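Local atomic coordinates of mandelate racemase/muconate lactonizing enzyme family protein (PDB entry 3U4F), a protein that binds magnesium and probably catalyses a hydro-lyase or racemase type reaction. Residues A[31-39]-A[50-59]. Residues are numbered along the deposited sequence; the frame is centred on the assembly and turned at random.
Sequences FTNEFVGFV and WGQVSTYHSD
Val39 and Gly51 pair through two backbone bonds, Val39 N to Gly51 O (2.9 Å) and Gly51 N to Val39 O (2.8 Å). They form an antiparallel hydrogen-bonded pair of the hairpin made by strands 37-43 and 48-52. Val53 N then binds Gly37 O, and Val39 CG2 meets Val53 CG1 at 3.8 Å.

Phe38 and Gln52, a non-hydrogen-bonded pair, share the other face and run side by side. The Gln52 amide plane stands 72° from the Phe38 ring, with Gln52 OE1 3.4 Å from Phe38 CE1. A chi1 of 62° brings Val36 CG2 across the Gln52 side chain at about a right angle, 3.5 Å from Gln52 CD. Gln52 NE2 donates to Val53 O and bonds Ser312 OG, while Leu313 N bonds Gln52 OE1. Trp50 CH2 sits over a face of the Phe31 ring; the rings meet obliquely, planes 37° apart. Ser58 is also closely packed. Ser58 CB lies 3.5 Å from Gly37 N, a buried atom with no partner. Ser58 OG bonds Ser54 O in the carbonyl plane.

Beyond the strands, Tyr56 N to Phe35 O joins the loops. Ser58 N to Glu34 O ties the start of helix 58-73 to the 33-36 loop. There Asn33 OD1 accepts from Phe35 N, an Asx turn, and from Val36 N, which completes the wider Asx motif.

The looser side is at exposed Glu34. The Glu34 and Asp59 side chains run alongside each other, with Glu34 OE2 4.4 Å from Asp59 OD2. Arg67 of the second subunit forms a salt bridge with Asp59, which probably eases the like charges.

The contact belongs to the N-terminal domain of this enolase-superfamily fold. The Tyr56 side chain is about 9 Å from the bound guanidine. Strand 25-32 continues the sheet beyond 37-43. Helix 98-119 packs on Val39 and Trp50, while helix 375-380 touches Phe31, Val36 and Trp50.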
loop_
_atom_site.group_PDB
_atom_site.type_symbol
_atom_site.label_atom_id
_atom_site.label_comp_id
_atom_site.label_asym_id
_atom_site.label_seq_id
_atom_site.Cartn_x
_atom_site.Cartn_y
_atom_site.Cartn_z
ATOM N N PHE A 31 6.442 2.648 21.768
ATOM C CA PHE A 31 7.303 3.736 22.213
ATOM C C PHE A 31 8.034 4.284 20.999
ATOM O O PHE A 31 8.922 3.609 20.439
ATOM C CB PHE A 31 8.345 3.190 23.212
ATOM C CG PHE A 31 7.743 2.376 24.339
ATOM C CD1 PHE A 31 7.593 2.937 25.619
ATOM C CD2 PHE A 31 7.329 1.070 24.136
ATOM C CE1 PHE A 31 7.088 2.183 26.675
ATOM C CE2 PHE A 31 6.794 0.306 25.188
ATOM C CZ PHE A 31 6.678 0.869 26.462
ATOM N N THR A 32 7.704 5.512 20.594
ATOM C CA THR A 32 8.074 5.930 19.277
ATOM C C THR A 32 8.532 7.366 19.222
ATOM O O THR A 32 8.203 8.193 20.099
ATOM C CB THR A 32 6.897 5.664 18.272
ATOM O OG1 THR A 32 7.399 5.670 16.935
ATOM C CG2 THR A 32 5.776 6.728 18.426
ATOM N N ASN A 33 9.352 7.659 18.220
ATOM C CA ASN A 33 9.442 9.026 17.705
ATOM C C ASN A 33 9.149 8.973 16.201
ATOM O O ASN A 33 8.629 7.963 15.715
ATOM C CB ASN A 33 10.782 9.710 18.071
ATOM C CG ASN A 33 12.027 8.986 17.514
ATOM O OD1 ASN A 33 11.988 8.305 16.489
ATOM N ND2 ASN A 33 13.173 9.227 18.168
ATOM N N GLU A 34 9.504 10.017 15.460
ATOM C CA GLU A 34 9.174 10.050 14.041
ATOM C C GLU A 34 10.062 9.127 13.199
ATOM O O GLU A 34 9.751 8.862 12.045
ATOM C CB GLU A 34 9.191 11.480 13.491
ATOM C CG GLU A 34 8.002 12.341 13.974
ATOM C CD GLU A 34 8.142 13.829 13.603
ATOM O OE1 GLU A 34 9.105 14.182 12.879
ATOM O OE2 GLU A 34 7.287 14.642 14.032
ATOM N N PHE A 35 11.169 8.661 13.777
ATOM C CA PHE A 35 12.171 7.900 13.041
ATOM C C PHE A 35 12.126 6.382 13.283
ATOM O O PHE A 35 12.433 5.580 12.382
ATOM C CB PHE A 35 13.532 8.403 13.466
ATOM C CG PHE A 35 13.699 9.882 13.255
ATOM C CD1 PHE A 35 13.821 10.386 11.975
ATOM C CD2 PHE A 35 13.675 10.768 14.344
ATOM C CE1 PHE A 35 13.958 11.798 11.764
ATOM C CE2 PHE A 35 13.807 12.162 14.148
ATOM C CZ PHE A 35 13.940 12.669 12.854
ATOM N N VAL A 36 11.859 6.003 14.521
ATOM C CA VAL A 36 11.805 4.584 14.892
ATOM C C VAL A 36 10.862 4.408 16.081
ATOM O O VAL A 36 10.707 5.307 16.904
ATOM C CB VAL A 36 13.233 4.007 15.157
ATOM C CG1 VAL A 36 13.906 4.727 16.322
ATOM C CG2 VAL A 36 13.181 2.453 15.425
ATOM N N GLY A 37 10.220 3.253 16.140
ATOM C CA GLY A 37 9.328 2.935 17.229
ATOM C C GLY A 37 9.454 1.489 17.624
ATOM O O GLY A 37 9.553 0.618 16.768
ATOM N N PHE A 38 9.414 1.223 18.927
ATOM C CA PHE A 38 9.489 -0.134 19.433
ATOM C C PHE A 38 8.169 -0.576 20.030
ATOM O O PHE A 38 7.364 0.264 20.438
ATOM C CB PHE A 38 10.627 -0.249 20.471
ATOM C CG PHE A 38 11.953 0.232 19.931
ATOM C CD1 PHE A 38 12.690 -0.564 19.049
ATOM C CD2 PHE A 38 12.440 1.504 20.276
ATOM C CE1 PHE A 38 13.934 -0.089 18.526
ATOM C CE2 PHE A 38 13.658 1.983 19.769
ATOM C CZ PHE A 38 14.391 1.189 18.877
ATOM N N VAL A 39 7.954 -1.893 20.033
ATOM C CA VAL A 39 6.706 -2.499 20.429
ATOM C C VAL A 39 6.989 -3.455 21.553
ATOM O O VAL A 39 7.919 -4.281 21.460
ATOM C CB VAL A 39 6.058 -3.297 19.272
ATOM C CG1 VAL A 39 4.719 -3.920 19.691
ATOM C CG2 VAL A 39 5.879 -2.400 18.070
ATOM N N TRP A 50 9.881 -7.632 23.046
ATOM C CA TRP A 50 10.155 -6.355 22.389
ATOM C C TRP A 50 10.440 -6.563 20.898
ATOM O O TRP A 50 11.201 -7.465 20.527
ATOM C CB TRP A 50 11.414 -5.745 23.026
ATOM C CG TRP A 50 11.140 -5.087 24.375
ATOM C CD1 TRP A 50 11.205 -5.660 25.625
ATOM C CD2 TRP A 50 10.693 -3.739 24.571
ATOM N NE1 TRP A 50 10.854 -4.715 26.605
ATOM C CE2 TRP A 50 10.530 -3.536 25.973
ATOM C CE3 TRP A 50 10.424 -2.673 23.692
ATOM C CZ2 TRP A 50 10.120 -2.299 26.508
ATOM C CZ3 TRP A 50 10.020 -1.448 24.215
ATOM C CH2 TRP A 50 9.887 -1.260 25.612
ATOM N N GLY A 51 9.835 -5.720 20.054
ATOM C CA GLY A 51 10.048 -5.723 18.601
ATOM C C GLY A 51 10.154 -4.282 18.115
ATOM O O GLY A 51 10.264 -3.339 18.931
ATOM N N GLN A 52 10.145 -4.103 16.803
ATOM C CA GLN A 52 10.280 -2.768 16.223
ATOM C C GLN A 52 9.425 -2.696 14.986
ATOM O O GLN A 52 9.363 -3.654 14.207
ATOM C CB GLN A 52 11.743 -2.465 15.885
ATOM C CG GLN A 52 12.025 -1.020 15.447
ATOM C CD GLN A 52 13.340 -0.940 14.696
ATOM O OE1 GLN A 52 14.404 -1.035 15.295
ATOM N NE2 GLN A 52 13.262 -0.796 13.370
ATOM N N VAL A 53 8.683 -1.599 14.839
ATOM C CA VAL A 53 8.072 -1.308 13.542
ATOM C C VAL A 53 9.145 -0.832 12.554
ATOM O O VAL A 53 10.259 -0.438 12.941
ATOM C CB VAL A 53 6.932 -0.248 13.674
ATOM C CG1 VAL A 53 5.800 -0.769 14.597
ATOM C CG2 VAL A 53 7.488 1.101 14.160
ATOM N N SER A 54 8.817 -0.812 11.266
ATOM C CA SER A 54 9.758 -0.216 10.335
ATOM C C SER A 54 10.117 1.216 10.714
ATOM O O SER A 54 9.265 1.975 11.218
ATOM C CB SER A 54 9.220 -0.238 8.895
ATOM O OG SER A 54 10.163 0.425 8.087
ATOM N N THR A 55 11.378 1.582 10.471
ATOM C CA THR A 55 11.831 2.967 10.564
ATOM C C THR A 55 11.163 3.805 9.486
ATOM O O THR A 55 10.635 3.255 8.518
ATOM C CB THR A 55 13.346 3.076 10.369
ATOM O OG1 THR A 55 13.735 2.304 9.220
ATOM C CG2 THR A 55 14.088 2.529 11.617
ATOM N N TYR A 56 11.137 5.111 9.766
ATOM C CA TYR A 56 10.725 6.232 8.903
ATOM C C TYR A 56 9.218 6.456 9.039
ATOM O O TYR A 56 8.420 5.575 8.727
ATOM C CB TYR A 56 11.182 6.085 7.453
ATOM C CG TYR A 56 12.672 5.780 7.311
ATOM C CD1 TYR A 56 13.635 6.721 7.676
ATOM C CD2 TYR A 56 13.109 4.549 6.795
ATOM C CE1 TYR A 56 15.016 6.437 7.544
ATOM C CE2 TYR A 56 14.481 4.264 6.652
ATOM C CZ TYR A 56 15.416 5.209 7.026
ATOM O OH TYR A 56 16.757 4.898 6.893
ATOM N N HIS A 57 8.869 7.621 9.574
ATOM C CA HIS A 57 7.478 7.942 9.909
ATOM C C HIS A 57 6.875 6.895 10.861
ATOM O O HIS A 57 5.712 6.530 10.769
ATOM C CB HIS A 57 6.652 8.186 8.607
ATOM C CG HIS A 57 7.287 9.196 7.691
ATOM N ND1 HIS A 57 7.392 9.020 6.322
ATOM C CD2 HIS A 57 7.923 10.361 7.963
ATOM C CE1 HIS A 57 8.041 10.044 5.788
ATOM N NE2 HIS A 57 8.380 10.866 6.761
ATOM N N SER A 58 7.694 6.435 11.814
ATOM C CA SER A 58 7.282 5.352 12.704
ATOM C C SER A 58 6.123 5.762 13.603
ATOM O O SER A 58 5.383 4.915 14.055
ATOM C CB SER A 58 8.455 4.889 13.553
ATOM O OG SER A 58 9.488 4.433 12.704
ATOM N N ASP A 59 5.974 7.066 13.836
ATOM C CA ASP A 59 4.848 7.566 14.643
ATOM C C ASP A 59 3.518 7.330 13.926
ATOM O O ASP A 59 2.534 6.970 14.567
ATOM C CB ASP A 59 5.027 9.050 15.025
ATOM C CG ASP A 59 5.185 9.962 13.819
ATOM O OD1 ASP A 59 5.854 9.581 12.827
ATOM O OD2 ASP A 59 4.626 11.086 13.858
#